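Local structure of 5-cytosine DNA methyltransferase (Entamoeba histolytica, 3QV2) at residues S52-E57 and T291-L296; F222-K227 and K269-F274; N277-I282 and Q300-L305. The protein probably transfers a methyl group from S-adenosyl-L-methionine to carbon 5 of cytosine in DNA or tRNA. One frame throughout, in Å; residues are numbered along the deposited sequence.

Contact 1 of 3, residues S52-E57 and T291-L296; sequences SKNFKE and TQIDGL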
# COMPACT_ATOMS: atom_id res chain seq x y z
N SER A 52 -6.92 8.67 -11.93
CA SER A 52 -7.09 9.32 -13.22
C SER A 52 -6.44 10.70 -13.25
O SER A 52 -5.85 11.10 -14.25
CB SER A 52 -8.57 9.42 -13.59
OG SER A 52 -9.13 8.13 -13.78
N LYS A 53 -6.55 11.43 -12.15
CA LYS A 53 -5.94 12.75 -12.04
C LYS A 53 -4.43 12.70 -12.24
O LYS A 53 -3.85 13.55 -12.91
CB LYS A 53 -6.26 13.39 -10.68
CG LYS A 53 -5.42 14.61 -10.34
CD LYS A 53 -5.70 15.78 -11.27
CE LYS A 53 -4.87 16.99 -10.89
NZ LYS A 53 -5.20 18.19 -11.72
N ASN A 54 -3.79 11.69 -11.64
CA ASN A 54 -2.34 11.57 -11.69
C ASN A 54 -1.81 10.82 -12.92
O ASN A 54 -0.74 11.14 -13.43
CB ASN A 54 -1.82 10.92 -10.41
CG ASN A 54 -1.97 11.81 -9.20
OD1 ASN A 54 -1.12 12.66 -8.92
ND2 ASN A 54 -3.06 11.63 -8.46
N PHE A 55 -2.56 9.82 -13.38
CA PHE A 55 -2.09 8.97 -14.47
C PHE A 55 -2.80 9.23 -15.80
O PHE A 55 -2.47 8.63 -16.81
CB PHE A 55 -2.19 7.49 -14.08
CG PHE A 55 -1.32 7.12 -12.91
CD1 PHE A 55 0.05 7.05 -13.05
CD2 PHE A 55 -1.88 6.84 -11.67
CE1 PHE A 55 0.86 6.71 -11.98
CE2 PHE A 55 -1.08 6.50 -10.60
CZ PHE A 55 0.29 6.43 -10.75
N LYS A 56 -3.78 10.13 -15.78
CA LYS A 56 -4.48 10.54 -16.99
C LYS A 56 -5.02 9.34 -17.78
O LYS A 56 -5.01 9.35 -19.01
CB LYS A 56 -3.56 11.38 -17.88
CG LYS A 56 -2.88 12.52 -17.15
CD LYS A 56 -3.88 13.43 -16.48
CE LYS A 56 -3.19 14.59 -15.77
NZ LYS A 56 -4.16 15.50 -15.11
N GLU A 57 -5.46 8.32 -17.06
CA GLU A 57 -6.04 7.14 -17.69
C GLU A 57 -7.28 6.72 -16.91
O GLU A 57 -7.34 6.88 -15.69
CB GLU A 57 -5.03 5.99 -17.72
CG GLU A 57 -3.75 6.31 -18.48
CD GLU A 57 -2.69 5.23 -18.34
OE1 GLU A 57 -3.06 4.07 -18.10
OE2 GLU A 57 -1.49 5.56 -18.48
N THR A 291 -2.75 13.67 -3.90
CA THR A 291 -4.11 13.26 -3.58
C THR A 291 -4.99 14.49 -3.48
O THR A 291 -6.21 14.40 -3.30
CB THR A 291 -4.17 12.50 -2.24
OG1 THR A 291 -3.76 13.38 -1.18
CG2 THR A 291 -3.24 11.29 -2.28
N GLN A 292 -4.36 15.66 -3.60
CA GLN A 292 -5.07 16.93 -3.52
C GLN A 292 -5.88 17.18 -4.78
O GLN A 292 -5.68 18.18 -5.48
CB GLN A 292 -4.08 18.08 -3.30
CG GLN A 292 -4.73 19.41 -2.96
CD GLN A 292 -5.37 19.41 -1.58
OE1 GLN A 292 -4.73 19.76 -0.59
NE2 GLN A 292 -6.63 19.01 -1.51
N ILE A 293 -6.79 16.27 -5.09
CA ILE A 293 -7.70 16.43 -6.21
C ILE A 293 -8.79 17.42 -5.82
O ILE A 293 -9.33 17.36 -4.72
CB ILE A 293 -8.35 15.10 -6.62
CG1 ILE A 293 -7.41 14.31 -7.54
CG2 ILE A 293 -9.67 15.35 -7.33
CD1 ILE A 293 -6.09 13.95 -6.90
N ASP A 294 -9.10 18.34 -6.73
CA ASP A 294 -10.10 19.37 -6.47
C ASP A 294 -11.41 18.75 -6.00
O ASP A 294 -11.97 17.88 -6.66
CB ASP A 294 -10.32 20.22 -7.71
CG ASP A 294 -10.95 21.56 -7.39
OD1 ASP A 294 -10.80 22.02 -6.24
OD2 ASP A 294 -11.59 22.16 -8.28
N GLY A 295 -11.90 19.21 -4.85
CA GLY A 295 -13.17 18.75 -4.31
C GLY A 295 -13.02 17.75 -3.19
O GLY A 295 -13.88 17.67 -2.30
N LEU A 296 -11.94 16.98 -3.21
CA LEU A 296 -11.69 15.96 -2.20
C LEU A 296 -11.21 16.56 -0.88
O LEU A 296 -10.23 17.30 -0.84
CB LEU A 296 -10.68 14.93 -2.71
CG LEU A 296 -11.13 14.07 -3.90
CD1 LEU A 296 -10.03 13.11 -4.31
CD2 LEU A 296 -12.40 13.31 -3.56
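The side-chain amide of N54, which meets I293 across the contact, is gripped at both ends. Its ND2 donates to the carbonyl O of I50, one turn back in helix 45-55, while OD1 accepts the backbone N-H of T290, just ahead of 291-296. That pair of bonds fixes the amide's rotation and ties the end of the helix to the loop. With the polar ends engaged, ND2 still borders the I293 methyl CD1 at 4.1 Å.

The main touch is apolar. K53 and I293 run past each other in opposite directions, and K53 CG comes to 3.4 Å from I293 CG1, closer than two carbons usually pack. CD1 of I293 sits 3.6 Å from the same K53 CG. K53 has CG anti to its backbone nitrogen (chi1 166°) and then bends at chi2, which lays the first two methylenes on the isoleucine and sends the ammonium end away from the loop.

Both segments are shaped by short-range bonds. S52 OG donates to E57 O over 2.9 Å, tilted 33° from the carbonyl plane, just past the end of the helix, where K56 takes a positive phi. In the loop Q292 centres an inverse gamma turn, with I293 N 2.7 Å from T291 O. A type II turn follows, closed by L296 N to I293 O at 3.0 Å, and G295 takes its positive-phi position.

The side chain of N54 lies about 10 Å from the bound S-adenosyl-L-homocysteine. No hydrogen bond joins the two segments themselves. The directional tie from helix 45-55 comes through N54 OD1, and Q301 also bonds the loop, at T291 OG1 and L296 O; the lysine and isoleucine add a greasy surface touch that keeps the charge away.

Contact 2 of 3, residues F222-K227 and K269-F274; sequences FDIVGK and KNLRYF
Three pairs of apolar side chains, F222 with Y273, I224 with L271 and V225 with F274, make this contact, and in each pair the partners cross at about a right angle. The two touching backbone runs are also turned 80° apart. The three pairs stand at the corners of a triangle.

At one corner, two branched side chains meet methyl against methyl. I224 CD1 lies 3.7 Å from L271 CD1, and I224 CG2 lies 3.8 Å from L271 CD2. The isoleucine chain is extended beyond CB (chi2 -179°), which carries CD1 out to the leucine, while CG2, branching from CB, meets L271 CD2. At the second corner V225 puts CG2 against the edge of the F274 ring, in its plane, 3.9 Å from CZ. This methyl holds the crowded position between the valine's own N and C, with CG1 turned opposite the carbonyl carbon. At the third the F222 and Y273 rings approach obliquely through one atom each, CE1 to CE1 at 4.1 Å.

R272 takes no part in these apolar pairs. Its NH1 donates to Y273 O over 3.2 Å, a bent bond (136° at the hydrogen) that lies off the guanidinium plane, and also makes a salt bridge with E278 in the first turn of helix 276-282. F274 N is bonded to Y239 OH.

Strand 224-226 runs parallel to strand 249-251, D223 and V225 bonding to I249 and C251, and R272 bonds by its backbone to Y250 of strand 249-251. The small two-stranded sheet with a loop packed on it, well apart from the main six-stranded sheet, is consistent with the smaller, target-recognition region of C5-methyltransferases.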
# COMPACT_ATOMS: atom_id res chain seq x y z
N PHE A 222 -2.00 9.40 21.91
CA PHE A 222 -1.27 9.64 20.67
C PHE A 222 0.15 9.08 20.72
O PHE A 222 0.80 9.13 21.76
CB PHE A 222 -1.19 11.14 20.38
CG PHE A 222 -2.44 11.71 19.77
CD1 PHE A 222 -2.80 11.40 18.46
CD2 PHE A 222 -3.25 12.57 20.49
CE1 PHE A 222 -3.94 11.93 17.89
CE2 PHE A 222 -4.40 13.10 19.93
CZ PHE A 222 -4.74 12.78 18.63
N ASP A 223 0.61 8.55 19.60
CA ASP A 223 2.03 8.27 19.43
C ASP A 223 2.66 9.52 18.82
O ASP A 223 2.36 9.87 17.68
CB ASP A 223 2.25 7.06 18.52
CG ASP A 223 3.72 6.74 18.33
OD1 ASP A 223 4.25 5.91 19.10
OD2 ASP A 223 4.35 7.33 17.43
N ILE A 224 3.51 10.19 19.58
CA ILE A 224 4.06 11.48 19.16
C ILE A 224 5.52 11.38 18.75
O ILE A 224 6.32 10.72 19.42
CB ILE A 224 3.90 12.54 20.26
CG1 ILE A 224 2.46 12.56 20.77
CG2 ILE A 224 4.30 13.91 19.75
CD1 ILE A 224 2.21 13.59 21.85
N VAL A 225 5.87 12.05 17.66
CA VAL A 225 7.24 12.04 17.15
C VAL A 225 7.73 13.44 16.79
O VAL A 225 6.94 14.33 16.46
CB VAL A 225 7.36 11.14 15.91
CG1 VAL A 225 7.06 9.69 16.26
CG2 VAL A 225 6.43 11.63 14.80
N GLY A 226 9.04 13.62 16.85
CA GLY A 226 9.67 14.86 16.43
C GLY A 226 10.42 14.65 15.13
O GLY A 226 10.54 13.53 14.65
N LYS A 227 10.95 15.73 14.56
CA LYS A 227 11.60 15.67 13.26
C LYS A 227 12.78 14.70 13.22
O LYS A 227 13.23 14.32 12.14
CB LYS A 227 12.04 17.06 12.81
CG LYS A 227 13.05 17.72 13.74
CD LYS A 227 13.35 19.14 13.29
CE LYS A 227 12.09 19.99 13.25
NZ LYS A 227 12.37 21.39 12.84
N LYS A 269 2.93 22.30 22.67
CA LYS A 269 4.00 21.68 21.89
C LYS A 269 3.63 21.71 20.42
O LYS A 269 4.23 21.01 19.60
CB LYS A 269 4.25 20.24 22.37
CG LYS A 269 4.44 20.13 23.88
CD LYS A 269 4.77 18.71 24.32
CE LYS A 269 6.22 18.35 24.02
NZ LYS A 269 6.66 17.14 24.77
N ASN A 270 2.64 22.53 20.09
CA ASN A 270 2.21 22.74 18.71
C ASN A 270 1.97 21.45 17.93
O ASN A 270 2.31 21.36 16.75
CB ASN A 270 3.22 23.62 17.97
CG ASN A 270 3.31 25.02 18.56
OD1 ASN A 270 3.92 25.22 19.62
ND2 ASN A 270 2.71 25.99 17.89
N LEU A 271 1.37 20.46 18.59
CA LEU A 271 1.10 19.17 17.96
C LEU A 271 0.14 19.32 16.78
O LEU A 271 -0.80 20.11 16.82
CB LEU A 271 0.53 18.19 18.98
CG LEU A 271 1.39 17.93 20.21
CD1 LEU A 271 0.70 16.94 21.14
CD2 LEU A 271 2.77 17.43 19.81
N ARG A 272 0.39 18.55 15.72
CA ARG A 272 -0.48 18.56 14.55
C ARG A 272 -0.46 17.20 13.86
O ARG A 272 0.49 16.44 14.01
CB ARG A 272 -0.04 19.64 13.55
CG ARG A 272 1.29 19.36 12.88
CD ARG A 272 1.54 20.32 11.72
NE ARG A 272 2.88 20.16 11.16
CZ ARG A 272 3.18 19.35 10.15
NH1 ARG A 272 2.24 18.61 9.59
NH2 ARG A 272 4.43 19.28 9.71
N TYR A 273 -1.51 16.90 13.11
CA TYR A 273 -1.52 15.71 12.27
C TYR A 273 -0.59 15.95 11.10
O TYR A 273 -0.36 17.09 10.69
CB TYR A 273 -2.93 15.42 11.74
CG TYR A 273 -3.99 15.26 12.80
CD1 TYR A 273 -4.07 14.11 13.56
CD2 TYR A 273 -4.93 16.26 13.02
CE1 TYR A 273 -5.06 13.96 14.53
CE2 TYR A 273 -5.91 16.13 13.97
CZ TYR A 273 -5.97 14.97 14.73
OH TYR A 273 -6.95 14.84 15.68
N PHE A 274 -0.05 14.87 10.55
CA PHE A 274 0.66 14.96 9.28
C PHE A 274 -0.36 15.23 8.19
O PHE A 274 -1.48 14.71 8.23
CB PHE A 274 1.41 13.66 8.99
CG PHE A 274 2.59 13.42 9.89
CD1 PHE A 274 3.81 14.03 9.63
CD2 PHE A 274 2.49 12.56 10.97
CE1 PHE A 274 4.90 13.81 10.45
CE2 PHE A 274 3.58 12.34 11.80
CZ PHE A 274 4.79 12.96 11.54

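Contact 3 of 3, residues N277-I282 and Q300-L305; sequences NEIKKI and QQYQCL. With SO4 (sulfate ion), chain E.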
# COMPACT_ATOMS: atom_id res chain seq x y z
N ASN A 277 -0.37 15.30 2.04
CA ASN A 277 0.80 15.41 1.18
C ASN A 277 2.05 14.82 1.84
O ASN A 277 2.91 14.27 1.16
CB ASN A 277 1.04 16.88 0.80
CG ASN A 277 2.06 17.03 -0.31
OD1 ASN A 277 3.19 17.46 -0.08
ND2 ASN A 277 1.66 16.68 -1.53
N GLU A 278 2.13 14.94 3.16
CA GLU A 278 3.26 14.40 3.91
C GLU A 278 3.24 12.87 3.94
O GLU A 278 4.27 12.23 3.78
CB GLU A 278 3.28 14.97 5.33
CG GLU A 278 3.65 16.45 5.38
CD GLU A 278 3.60 17.01 6.79
OE1 GLU A 278 2.76 16.55 7.59
OE2 GLU A 278 4.40 17.92 7.09
N ILE A 279 2.06 12.30 4.15
CA ILE A 279 1.90 10.85 4.10
C ILE A 279 2.25 10.34 2.71
O ILE A 279 2.92 9.32 2.56
CB ILE A 279 0.46 10.43 4.44
CG1 ILE A 279 0.05 10.97 5.81
CG2 ILE A 279 0.32 8.91 4.38
CD1 ILE A 279 -1.36 10.59 6.21
N LYS A 280 1.78 11.07 1.70
CA LYS A 280 2.04 10.73 0.31
C LYS A 280 3.54 10.62 0.04
O LYS A 280 3.99 9.71 -0.65
CB LYS A 280 1.41 11.77 -0.62
CG LYS A 280 1.50 11.44 -2.10
CD LYS A 280 2.77 12.00 -2.71
CE LYS A 280 2.85 13.51 -2.56
NZ LYS A 280 3.98 14.08 -3.33
N LYS A 281 4.31 11.54 0.61
CA LYS A 281 5.76 11.52 0.47
C LYS A 281 6.40 10.37 1.26
O LYS A 281 7.35 9.74 0.80
CB LYS A 281 6.37 12.86 0.88
CG LYS A 281 6.19 13.97 -0.15
CD LYS A 281 6.80 15.28 0.32
CE LYS A 281 5.99 15.90 1.45
NZ LYS A 281 6.53 17.23 1.85
N ILE A 282 5.86 10.10 2.44
CA ILE A 282 6.37 9.02 3.27
C ILE A 282 6.15 7.66 2.62
O ILE A 282 6.97 6.75 2.75
CB ILE A 282 5.74 9.03 4.68
CG1 ILE A 282 6.12 10.32 5.43
CG2 ILE A 282 6.17 7.81 5.46
CD1 ILE A 282 5.55 10.40 6.83
N GLN A 300 -11.13 12.23 2.92
CA GLN A 300 -11.16 11.35 1.75
C GLN A 300 -9.76 10.97 1.29
O GLN A 300 -9.51 9.84 0.89
CB GLN A 300 -11.94 12.02 0.61
CG GLN A 300 -13.43 12.17 0.89
CD GLN A 300 -14.13 13.05 -0.13
OE1 GLN A 300 -13.54 14.01 -0.64
NE2 GLN A 300 -15.38 12.74 -0.44
N GLN A 301 -8.83 11.93 1.36
CA GLN A 301 -7.45 11.68 0.97
C GLN A 301 -6.74 10.80 1.99
O GLN A 301 -6.01 9.88 1.63
CB GLN A 301 -6.70 13.00 0.80
CG GLN A 301 -7.35 13.97 -0.18
CD GLN A 301 -6.65 15.31 -0.23
OE1 GLN A 301 -5.43 15.39 -0.15
NE2 GLN A 301 -7.43 16.38 -0.36
N TYR A 302 -6.97 11.08 3.27
CA TYR A 302 -6.43 10.27 4.35
C TYR A 302 -6.85 8.82 4.21
O TYR A 302 -6.03 7.91 4.37
CB TYR A 302 -6.90 10.82 5.70
CG TYR A 302 -6.14 12.02 6.20
CD1 TYR A 302 -4.75 12.05 6.19
CD2 TYR A 302 -6.81 13.14 6.68
CE1 TYR A 302 -4.05 13.15 6.64
CE2 TYR A 302 -6.11 14.25 7.13
CZ TYR A 302 -4.74 14.25 7.11
OH TYR A 302 -4.05 15.35 7.56
N GLN A 303 -8.12 8.60 3.90
CA GLN A 303 -8.67 7.26 3.76
C GLN A 303 -7.97 6.48 2.65
O GLN A 303 -7.58 5.32 2.85
CB GLN A 303 -10.18 7.32 3.50
CG GLN A 303 -10.97 7.93 4.65
CD GLN A 303 -12.41 8.21 4.28
OE1 GLN A 303 -12.88 7.82 3.21
NE2 GLN A 303 -13.12 8.90 5.16
N CYS A 304 -7.81 7.11 1.50
CA CYS A 304 -7.14 6.48 0.37
C CYS A 304 -5.68 6.19 0.70
O CYS A 304 -5.19 5.09 0.47
CB CYS A 304 -7.23 7.37 -0.88
SG CYS A 304 -8.90 7.56 -1.54
N LEU A 305 -4.99 7.19 1.25
CA LEU A 305 -3.59 7.04 1.62
C LEU A 305 -3.40 5.94 2.67
O LEU A 305 -2.47 5.15 2.58
CB LEU A 305 -3.03 8.36 2.13
CG LEU A 305 -2.83 9.45 1.06
CD1 LEU A 305 -2.69 10.82 1.70
CD2 LEU A 305 -1.63 9.12 0.18
S SO4 E . 6.80 19.42 -1.54
O1 SO4 E . 5.65 19.62 -0.66
O2 SO4 E . 7.79 18.59 -0.84
O3 SO4 E . 6.34 18.77 -2.77
O4 SO4 E . 7.41 20.69 -1.93
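Y302 offers the edge of its ring to I279: the methyl CD1 lies in the ring plane, 3.7 Å from both CD1 and CE1 of the tyrosine. The two side chains cross at about a right angle. The same ring makes an edge-to-face contact with Y239. Its hydroxyl bonds to the carbonyl O of F274, which holds the far end of the phenol, while I279 packs at the rim.

This is a parallel pair of helices, 276-282 and 298-306, whose axes over these segments differ by 16° and come within 10.2 Å. L305 fills the rest of the interface. Its CB faces I279 CG2 at 4.1 Å, and its methyl CD2 rests 4.0 Å from K280 CA, reaching over to the backbone of the first helix. K280 touches through CA and CB; its chain bends at chi2 and chi3 and carries NZ to the carbonyl of S286. All four touching residues are buried, and L305 also approaches I20, a residue that binds S-adenosyl-L-homocysteine, side chain to side chain about 4 Å away.

E278 and K281 point off the interface. K281 pairs with D201; a sulfate, probably from the crystallisation liquor, accepts from K281 as well, with NZ 3.3 Å from its O2.

Contact 3 is the buried one, joining two helices by apolar side chains. Contact 1 lies at the surface and contact 2, partly buried, lies farther from the centre of the chain. Contacts 1 and 3 share a boundary: the loop 291-296 leads into helix 298-306, whose Q301 and L305 touch that loop, L305 by packing on T291 CG2. Contacts 2 and 3 are joined by polar groups, through one hydrogen bond and one salt bridge. Contacts 1 and 2 do not touch. None of the three has a hydrogen bond between its own segments; polar bonds instead tie each contact to its surroundings.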